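Local coordinates for protein Na Glutathione S-transferase 1 (PDB 4OFN) that binds glutathione and, as a glutathione S-transferase, probably catalyses its conjugation to electrophilic compounds in the hookworm Necator americanus, at residues S96-E101 and P127-F132; F22-Q27 and P192-W197. All coordinates share one frame; numbering follows the deposited sequence.

From the N terminus, the chain builds the thioredoxin-like glutathione S-transferase domain first, and residues 22-27, where helix 16-24 ends, supply the first half of contact 2. Its partner, 192-197, opens helix 192-200 after 164 intervening residues, so contact 2 closes a loop that takes in the rest of the N-terminal domain and most of the helical one. Contact 1 is nested inside that loop, joining the end of helix 82-101 to helix 117-141 across 25 residues. Contact 2 therefore ties the two domains together, whereas contact 1 is internal to the helical domain. Their centres are about 28 Å apart, on opposite sides of the chain's centre, and they do not touch.

Contact 1: S96-E101 and P127-F132; sequences SDYRVE and PARDKF. With GSH (glutathione), chain D.
Within the all-helical C-terminal domain of the glutathione S-transferase fold, the end of helix 82-101 packs against the long helix 117-141, and Tyr98 meets Phe132 and Ala128 in a buried contact. The segment axes run nearly antiparallel, at 164°, and approach to 10.0 Å, a separation filled in part by the two rings. Tyr98 and Phe132 form an offset stack: the ring planes are 4° from parallel and the centroids lie 4.4 Å apart. Each ring also receives the other residue's CB over its face, a reciprocal CH-pi pair in which Tyr98 CB lies 4.2 Å from the Phe132 centroid. Both residues hold CG anti to the backbone N (chi1 163° for Tyr98), which sends each ring from its helix toward the other, where they overlap. His163 meets the Tyr98 ring with its plane steeply inclined.

Ala128 CB lies at the Tyr98 ring edge, in plane, with CE1 of Tyr98 3.9 Å from it. The same methyl group faces the carboxylate of Glu101, whose OE1 is 3.7 Å from Ala128 CB. Lys131 NZ approaches the other oxygen, OE2 of Glu101, but at 4.1 Å no salt bridge forms. Arg129 leads away, NH2 forming a salt bridge with Asp130 OD1 (2.9 Å) and NH1 a hydrogen bond with Phe174 O.

The helix bearing Tyr98 also reaches the subunit interface, where Asp97 helps bind glutathione that is also hydrogen-bonded to Val51, Gln63 and Ser64 of the second subunit: the ligand amine N1 donates to Asp97 OD2 at 2.7 Å, an oxygen also hydrogen-bonded by that Gln63 NE2.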
ATOM      1  N   SER A  96       3.415   3.623  -5.152  1.00 33.79           N
ATOM      2  CA  SER A  96       3.182   2.209  -5.458  1.00 34.21           C
ATOM      3  C   SER A  96       2.287   2.006  -6.682  1.00 35.51           C
ATOM      4  O   SER A  96       2.592   1.178  -7.540  1.00 36.12           O
ATOM      5  CB  SER A  96       2.583   1.486  -4.254  1.00 33.91           C
ATOM      6  OG  SER A  96       3.406   1.645  -3.118  1.00 32.90           O
ATOM      7  N   ASP A  97       1.193   2.764  -6.769  1.00 36.12           N
ATOM      8  CA  ASP A  97       0.302   2.701  -7.939  1.00 37.58           C
ATOM      9  C   ASP A  97       1.038   3.129  -9.210  1.00 38.09           C
ATOM     10  O   ASP A  97       0.772   2.616 -10.300  1.00 39.32           O
ATOM     11  CB  ASP A  97      -0.932   3.590  -7.740  1.00 38.21           C
ATOM     12  CG  ASP A  97      -1.829   3.114  -6.605  1.00 38.15           C
ATOM     13  OD1 ASP A  97      -1.743   1.931  -6.216  1.00 37.95           O
ATOM     14  OD2 ASP A  97      -2.625   3.934  -6.104  1.00 38.41           O
ATOM     15  N   TYR A  98       1.962   4.073  -9.049  1.00 37.30           N
ATOM     16  CA  TYR A  98       2.823   4.540 -10.135  1.00 37.76           C
ATOM     17  C   TYR A  98       3.809   3.462 -10.604  1.00 37.81           C
ATOM     18  O   TYR A  98       4.126   3.387 -11.793  1.00 38.87           O
ATOM     19  CB  TYR A  98       3.562   5.814  -9.696  1.00 36.96           C
ATOM     20  CG  TYR A  98       4.763   6.182 -10.531  1.00 37.20           C
ATOM     21  CD1 TYR A  98       4.641   6.446 -11.892  1.00 38.57           C
ATOM     22  CD2 TYR A  98       6.024   6.287  -9.952  1.00 36.25           C
ATOM     23  CE1 TYR A  98       5.744   6.789 -12.657  1.00 38.97           C
ATOM     24  CE2 TYR A  98       7.133   6.632 -10.707  1.00 36.64           C
ATOM     25  CZ  TYR A  98       6.986   6.883 -12.057  1.00 38.00           C
ATOM     26  OH  TYR A  98       8.083   7.218 -12.807  1.00 38.56           O
ATOM     27  N   ARG A  99       4.284   2.632  -9.677  1.00 36.86           N
ATOM     28  CA  ARG A  99       5.140   1.491 -10.034  1.00 37.04           C
ATOM     29  C   ARG A  99       4.370   0.381 -10.747  1.00 38.30           C
ATOM     30  O   ARG A  99       4.924  -0.296 -11.615  1.00 39.16           O
ATOM     31  CB  ARG A  99       5.860   0.921  -8.806  1.00 35.80           C
ATOM     32  CG  ARG A  99       6.940   1.827  -8.220  1.00 34.82           C
ATOM     33  CD  ARG A  99       8.082   2.161  -9.190  1.00 35.35           C
ATOM     34  NE  ARG A  99       9.399   1.967  -8.572  1.00 34.66           N
ATOM     35  CZ  ARG A  99      10.309   1.054  -8.921  1.00 35.05           C
ATOM     36  NH1 ARG A  99      10.087   0.195  -9.911  1.00 36.16           N
ATOM     37  NH2 ARG A  99      11.469   1.004  -8.266  1.00 34.51           N
ATOM     38  N   VAL A 100       3.105   0.198 -10.386  1.00 38.58           N
ATOM     39  CA  VAL A 100       2.241  -0.750 -11.090  1.00 40.03           C
ATOM     40  C   VAL A 100       2.043  -0.304 -12.543  1.00 41.57           C
ATOM     41  O   VAL A 100       2.064  -1.128 -13.458  1.00 42.90           O
ATOM     42  CB  VAL A 100       0.883  -0.921 -10.374  1.00 40.18           C
ATOM     43  CG1 VAL A 100      -0.112  -1.675 -11.249  1.00 42.01           C
ATOM     44  CG2 VAL A 100       1.073  -1.641  -9.044  1.00 39.03           C
ATOM     45  N   GLU A 101       1.867   1.001 -12.742  1.00 41.51           N
ATOM     46  CA  GLU A 101       1.742   1.588 -14.081  1.00 43.00           C
ATOM     47  C   GLU A 101       2.943   1.306 -14.982  1.00 43.55           C
ATOM     48  O   GLU A 101       2.777   0.941 -16.148  1.00 45.28           O
ATOM     49  CB  GLU A 101       1.568   3.106 -13.986  1.00 42.67           C
ATOM     50  CG  GLU A 101       0.135   3.608 -13.995  1.00 43.52           C
ATOM     51  CD  GLU A 101       0.085   5.124 -14.008  1.00 43.38           C
ATOM     52  OE1 GLU A 101       0.644   5.743 -13.078  1.00 41.92           O
ATOM     53  OE2 GLU A 101      -0.498   5.697 -14.953  1.00 44.88           O
ATOM     54  N   PRO A 127       4.215   9.129 -19.817  1.00 48.84           N
ATOM     55  CA  PRO A 127       2.860   9.523 -19.416  1.00 48.89           C
ATOM     56  C   PRO A 127       2.558   9.292 -17.931  1.00 46.88           C
ATOM     57  O   PRO A 127       1.948  10.149 -17.288  1.00 46.41           O
ATOM     58  CB  PRO A 127       1.965   8.641 -20.291  1.00 50.66           C
ATOM     59  CG  PRO A 127       2.784   8.365 -21.503  1.00 52.17           C
ATOM     60  CD  PRO A 127       4.198   8.261 -21.010  1.00 50.71           C
ATOM     61  N   ALA A 128       2.978   8.149 -17.398  1.00 45.88           N
ATOM     62  CA  ALA A 128       2.817   7.860 -15.971  1.00 44.07           C
ATOM     63  C   ALA A 128       3.628   8.834 -15.115  1.00 42.67           C
ATOM     64  O   ALA A 128       3.168   9.287 -14.066  1.00 41.71           O
ATOM     65  CB  ALA A 128       3.232   6.427 -15.670  1.00 43.48           C
ATOM     66  N   ARG A 129       4.836   9.147 -15.573  1.00 42.76           N
ATOM     67  CA  ARG A 129       5.711  10.089 -14.886  1.00 41.73           C
ATOM     68  C   ARG A 129       5.109  11.493 -14.855  1.00 42.15           C
ATOM     69  O   ARG A 129       5.124  12.159 -13.814  1.00 41.14           O
ATOM     70  CB  ARG A 129       7.075  10.126 -15.579  1.00 42.21           C
ATOM     71  CG  ARG A 129       8.053  11.129 -14.984  1.00 41.46           C
ATOM     72  CD  ARG A 129       9.031  11.665 -16.016  1.00 42.69           C
ATOM     73  NE  ARG A 129       8.365  12.310 -17.148  1.00 44.36           N
ATOM     74  CZ  ARG A 129       9.006  12.915 -18.146  1.00 45.75           C
ATOM     75  NH1 ARG A 129      10.334  12.975 -18.158  1.00 45.72           N
ATOM     76  NH2 ARG A 129       8.316  13.469 -19.135  1.00 47.37           N
ATOM     77  N   ASP A 130       4.605  11.943 -16.006  1.00 43.81           N
ATOM     78  CA  ASP A 130       3.957  13.250 -16.122  1.00 44.53           C
ATOM     79  C   ASP A 130       2.894  13.411 -15.044  1.00 43.78           C
ATOM     80  O   ASP A 130       2.944  14.344 -14.239  1.00 43.16           O
ATOM     81  CB  ASP A 130       3.304  13.415 -17.502  1.00 46.63           C
ATOM     82  CG  ASP A 130       4.312  13.647 -18.613  1.00 47.76           C
ATOM     83  OD1 ASP A 130       5.521  13.779 -18.328  1.00 46.97           O
ATOM     84  OD2 ASP A 130       3.885  13.700 -19.787  1.00 49.63           O
ATOM     85  N   LYS A 131       1.938  12.488 -15.045  1.00 44.04           N
ATOM     86  CA  LYS A 131       0.840  12.486 -14.080  1.00 43.59           C
ATOM     87  C   LYS A 131       1.355  12.447 -12.640  1.00 41.77           C
ATOM     88  O   LYS A 131       0.875  13.197 -11.787  1.00 41.46           O
ATOM     89  CB  LYS A 131      -0.100  11.306 -14.361  1.00 44.26           C
ATOM     90  CG  LYS A 131      -0.874  10.792 -13.155  1.00 43.41           C
ATOM     91  CD  LYS A 131      -1.812   9.668 -13.554  1.00 44.38           C
ATOM     92  CE  LYS A 131      -2.338   8.932 -12.335  1.00 43.44           C
ATOM     93  NZ  LYS A 131      -3.252   7.824 -12.720  1.00 44.54           N
ATOM     94  N   PHE A 132       2.341  11.590 -12.384  1.00 40.75           N
ATOM     95  CA  PHE A 132       2.869  11.399 -11.032  1.00 39.15           C
ATOM     96  C   PHE A 132       3.640  12.613 -10.523  1.00 38.68           C
ATOM     97  O   PHE A 132       3.397  13.078  -9.409  1.00 38.04           O
ATOM     98  CB  PHE A 132       3.768  10.169 -10.972  1.00 38.40           C
ATOM     99  CG  PHE A 132       4.311   9.888  -9.600  1.00 36.94           C
ATOM    100  CD1 PHE A 132       3.460   9.495  -8.574  1.00 36.44           C
ATOM    101  CD2 PHE A 132       5.670  10.015  -9.328  1.00 36.25           C
ATOM    102  CE1 PHE A 132       3.949   9.232  -7.305  1.00 35.27           C
ATOM    103  CE2 PHE A 132       6.168   9.749  -8.060  1.00 35.09           C
ATOM    104  CZ  PHE A 132       5.303   9.354  -7.047  1.00 34.59           C
TER
HETATM  105  N1  GSH D 301      -5.029   3.557  -4.986  1.00 39.19           N
HETATM  106  CA1 GSH D 301      -6.308   4.236  -4.877  1.00 39.19           C
HETATM  107  C1  GSH D 301      -7.056   3.727  -3.671  1.00 39.19           C
HETATM  108  O11 GSH D 301      -7.014   4.404  -2.627  1.00 39.19           O
HETATM  109  O12 GSH D 301      -7.698   2.653  -3.736  1.00 39.19           O
HETATM  110  CB1 GSH D 301      -7.096   4.014  -6.165  1.00 39.19           C
HETATM  111  CG1 GSH D 301      -8.436   4.742  -6.140  1.00 39.19           C
HETATM  112  CD1 GSH D 301      -9.218   4.457  -7.401  1.00 39.19           C
HETATM  113  OE1 GSH D 301      -9.105   3.390  -7.989  1.00 39.19           O
HETATM  114  N2  GSH D 301     -10.030   5.431  -7.811  1.00 39.19           N
HETATM  115  CA2 GSH D 301     -10.835   5.305  -9.015  1.00 39.19           C
HETATM  116  C2  GSH D 301     -11.164   6.650  -9.587  1.00 39.19           C
HETATM  117  O2  GSH D 301     -11.036   7.652  -8.898  1.00 39.19           O
HETATM  118  CB2 GSH D 301     -12.125   4.535  -8.732  1.00 39.19           C
HETATM  119  SG2 GSH D 301     -12.839   3.809 -10.230  1.00 39.19           S
HETATM  120  N3  GSH D 301     -11.593   6.651 -10.850  1.00 39.19           N
HETATM  121  CA3 GSH D 301     -12.007   7.858 -11.544  1.00 39.19           C
HETATM  122  C3  GSH D 301     -10.849   8.669 -12.084  1.00 39.19           C
HETATM  123  O31 GSH D 301     -10.913   9.064 -13.268  1.00 39.19           O
HETATM  124  O32 GSH D 301      -9.879   8.929 -11.335  1.00 39.19           O

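Contact 2: F22-Q27 and P192-W197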
ATOM      1  N   PHE A  22      17.765   2.909   8.216  1.00 31.67           N
ATOM      2  CA  PHE A  22      18.790   2.420   9.151  1.00 32.42           C
ATOM      3  C   PHE A  22      20.073   3.254   9.102  1.00 33.18           C
ATOM      4  O   PHE A  22      20.721   3.464  10.131  1.00 34.02           O
ATOM      5  CB  PHE A  22      19.140   0.954   8.873  1.00 32.44           C
ATOM      6  CG  PHE A  22      18.094  -0.027   9.331  1.00 32.11           C
ATOM      7  CD1 PHE A  22      17.696  -0.068  10.658  1.00 32.47           C
ATOM      8  CD2 PHE A  22      17.531  -0.933   8.440  1.00 31.63           C
ATOM      9  CE1 PHE A  22      16.744  -0.977  11.083  1.00 32.32           C
ATOM     10  CE2 PHE A  22      16.578  -1.846   8.860  1.00 31.49           C
ATOM     11  CZ  PHE A  22      16.187  -1.868  10.184  1.00 31.83           C
ATOM     12  N   ALA A  23      20.432   3.720   7.907  1.00 33.05           N
ATOM     13  CA  ALA A  23      21.604   4.575   7.727  1.00 33.87           C
ATOM     14  C   ALA A  23      21.369   5.949   8.341  1.00 34.20           C
ATOM     15  O   ALA A  23      22.238   6.478   9.037  1.00 35.20           O
ATOM     16  CB  ALA A  23      21.947   4.707   6.250  1.00 33.77           C
ATOM     17  N   LEU A  24      20.191   6.519   8.093  1.00 33.50           N
ATOM     18  CA  LEU A  24      19.842   7.837   8.634  1.00 33.88           C
ATOM     19  C   LEU A  24      19.656   7.826  10.154  1.00 34.47           C
ATOM     20  O   LEU A  24      19.826   8.858  10.808  1.00 35.29           O
ATOM     21  CB  LEU A  24      18.585   8.389   7.952  1.00 33.14           C
ATOM     22  CG  LEU A  24      18.770   8.850   6.503  1.00 32.95           C
ATOM     23  CD1 LEU A  24      17.423   9.158   5.864  1.00 32.26           C
ATOM     24  CD2 LEU A  24      19.697  10.057   6.420  1.00 33.88           C
ATOM     25  N   ALA A  25      19.312   6.667  10.707  1.00 34.19           N
ATOM     26  CA  ALA A  25      19.163   6.507  12.154  1.00 34.89           C
ATOM     27  C   ALA A  25      20.463   6.078  12.837  1.00 35.95           C
ATOM     28  O   ALA A  25      20.484   5.891  14.055  1.00 36.76           O
ATOM     29  CB  ALA A  25      18.064   5.496  12.454  1.00 34.26           C
ATOM     30  N   ASP A  26      21.541   5.931  12.064  1.00 36.10           N
ATOM     31  CA  ASP A  26      22.800   5.381  12.571  1.00 37.19           C
ATOM     32  C   ASP A  26      22.563   4.073  13.327  1.00 37.20           C
ATOM     33  O   ASP A  26      23.091   3.871  14.421  1.00 38.33           O
ATOM     34  CB  ASP A  26      23.528   6.410  13.459  1.00 38.66           C
ATOM     35  CG  ASP A  26      24.612   7.177  12.717  1.00 39.31           C
ATOM     36  OD1 ASP A  26      25.048   6.741  11.627  1.00 38.87           O
ATOM     37  OD2 ASP A  26      25.040   8.220  13.245  1.00 40.46           O
ATOM     38  N   GLN A  27      21.778   3.185  12.721  1.00 36.08           N
ATOM     39  CA  GLN A  27      21.386   1.923  13.346  1.00 36.04           C
ATOM     40  C   GLN A  27      22.049   0.723  12.659  1.00 35.97           C
ATOM     41  O   GLN A  27      21.835   0.483  11.473  1.00 35.17           O
ATOM     42  CB  GLN A  27      19.856   1.791  13.301  1.00 35.05           C
ATOM     43  CG  GLN A  27      19.278   0.504  13.882  1.00 35.04           C
ATOM     44  CD  GLN A  27      19.554   0.335  15.366  1.00 36.25           C
ATOM     45  OE1 GLN A  27      19.411   1.271  16.150  1.00 36.87           O
ATOM     46  NE2 GLN A  27      19.939  -0.869  15.756  1.00 36.73           N
ATOM     47  N   PRO A 192      24.400  13.844   4.578  1.00 38.72           N
ATOM     48  CA  PRO A 192      25.648  13.089   4.782  1.00 39.49           C
ATOM     49  C   PRO A 192      25.499  11.590   5.095  1.00 38.65           C
ATOM     50  O   PRO A 192      26.155  10.772   4.451  1.00 38.81           O
ATOM     51  CB  PRO A 192      26.308  13.819   5.954  1.00 40.82           C
ATOM     52  CG  PRO A 192      25.841  15.224   5.815  1.00 41.19           C
ATOM     53  CD  PRO A 192      24.456  15.164   5.235  1.00 39.71           C
ATOM     54  N   LYS A 193      24.654  11.235   6.063  1.00 37.92           N
ATOM     55  CA  LYS A 193      24.441   9.818   6.402  1.00 37.22           C
ATOM     56  C   LYS A 193      23.850   9.028   5.237  1.00 36.15           C
ATOM     57  O   LYS A 193      24.168   7.853   5.061  1.00 36.00           O
ATOM     58  CB  LYS A 193      23.540   9.667   7.630  1.00 36.77           C
ATOM     59  CG  LYS A 193      24.228   9.994   8.941  1.00 38.00           C
ATOM     60  CD  LYS A 193      23.326   9.689  10.121  1.00 37.68           C
ATOM     61  CE  LYS A 193      23.872  10.312  11.391  1.00 39.13           C
ATOM     62  NZ  LYS A 193      23.660  11.786  11.449  1.00 39.75           N
ATOM     63  N   LEU A 194      22.980   9.670   4.458  1.00 35.56           N
ATOM     64  CA  LEU A 194      22.407   9.049   3.264  1.00 34.79           C
ATOM     65  C   LEU A 194      23.474   8.945   2.179  1.00 35.59           C
ATOM     66  O   LEU A 194      23.724   7.859   1.652  1.00 35.52           O
ATOM     67  CB  LEU A 194      21.209   9.859   2.747  1.00 34.20           C
ATOM     68  CG  LEU A 194      20.319   9.343   1.615  1.00 33.49           C
ATOM     69  CD1 LEU A 194      20.309   7.834   1.563  1.00 33.06           C
ATOM     70  CD2 LEU A 194      18.899   9.886   1.707  1.00 32.85           C
ATOM     71  N   LYS A 195      24.105  10.076   1.864  1.00 36.51           N
ATOM     72  CA  LYS A 195      25.176  10.132   0.864  1.00 37.56           C
ATOM     73  C   LYS A 195      26.262   9.091   1.147  1.00 38.23           C
ATOM     74  O   LYS A 195      26.729   8.398   0.246  1.00 38.62           O
ATOM     75  CB  LYS A 195      25.795  11.532   0.827  1.00 38.70           C
ATOM     76  CG  LYS A 195      26.667  11.796  -0.387  1.00 39.85           C
ATOM     77  CD  LYS A 195      27.376  13.137  -0.274  1.00 41.18           C
ATOM     78  CE  LYS A 195      28.059  13.510  -1.578  1.00 42.37           C
ATOM     79  NZ  LYS A 195      29.018  14.632  -1.394  1.00 44.02           N
ATOM     80  N   LYS A 196      26.660   8.995   2.408  1.00 38.52           N
ATOM     81  CA  LYS A 196      27.624   7.992   2.841  1.00 39.22           C
ATOM     82  C   LYS A 196      27.182   6.576   2.509  1.00 38.41           C
ATOM     83  O   LYS A 196      27.984   5.767   2.046  1.00 39.14           O
ATOM     84  CB  LYS A 196      27.840   8.137   4.334  1.00 39.58           C
ATOM     85  CG  LYS A 196      28.777   7.132   4.955  1.00 40.42           C
ATOM     86  CD  LYS A 196      29.093   7.497   6.394  1.00 41.15           C
ATOM     87  CE  LYS A 196      27.860   7.596   7.280  1.00 40.02           C
ATOM     88  NZ  LYS A 196      28.232   7.962   8.675  1.00 41.05           N
ATOM     89  N   TRP A 197      25.907   6.281   2.750  1.00 37.06           N
ATOM     90  CA  TRP A 197      25.348   4.978   2.400  1.00 36.31           C
ATOM     91  C   TRP A 197      25.327   4.776   0.884  1.00 36.44           C
ATOM     92  O   TRP A 197      25.683   3.700   0.400  1.00 36.79           O
ATOM     93  CB  TRP A 197      23.949   4.798   2.995  1.00 35.04           C
ATOM     94  CG  TRP A 197      23.241   3.586   2.479  1.00 34.37           C
ATOM     95  CD1 TRP A 197      22.178   3.566   1.623  1.00 33.65           C
ATOM     96  CD2 TRP A 197      23.555   2.222   2.762  1.00 34.54           C
ATOM     97  NE1 TRP A 197      21.804   2.274   1.363  1.00 33.38           N
ATOM     98  CE2 TRP A 197      22.631   1.426   2.051  1.00 33.91           C
ATOM     99  CE3 TRP A 197      24.521   1.591   3.555  1.00 35.31           C
ATOM    100  CZ2 TRP A 197      22.642   0.028   2.109  1.00 34.01           C
ATOM    101  CZ3 TRP A 197      24.533   0.194   3.610  1.00 35.39           C
ATOM    102  CH2 TRP A 197      23.598  -0.567   2.887  1.00 34.73           C
TER
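Lys193 lies across the end of helix 16-24 at the interface between the thioredoxin-like N-terminal domain and the helical domain of this glutathione S-transferase. That helix closes in a Schellman motif: Asp26 has positive phi (50°), and two backbone bonds, Gln27 N to Phe22 O and Asp26 N to Ala23 O, reach back into the last turn. No hydrogen bond crosses between the segments.

Apolar contacts come from Ala23 and Leu24. Ala23 CB rests on Trp197 CB at 3.8 Å, while the indole is anchored through NE1 to Glu16, farther back on helix 16-24. Leu24 brings CD2 to Leu194, 3.8 Å from its backbone N and 4.0 Å from its CB; both leucines also touch Leu158 of helix 155-170, so the small apolar cluster extends to a third helix.

The remaining contacts set the methylenes of Lys193 against oxygens of the helix end. Its CD is 3.6 Å from Ala23 O and 3.7 Å from Leu24 O. Beyond CD the chain bends at chi4 (75°), and the side chains of Lys193 and Asp26 cross at about a right angle. No salt bridge forms between Lys193 and Asp26, yet the opposite charges probably attract at this range: NZ of Lys193 is 4.2 Å from Asp26 OD2, and NZ of Lys196 is 4.5 Å from Asp26 OD1.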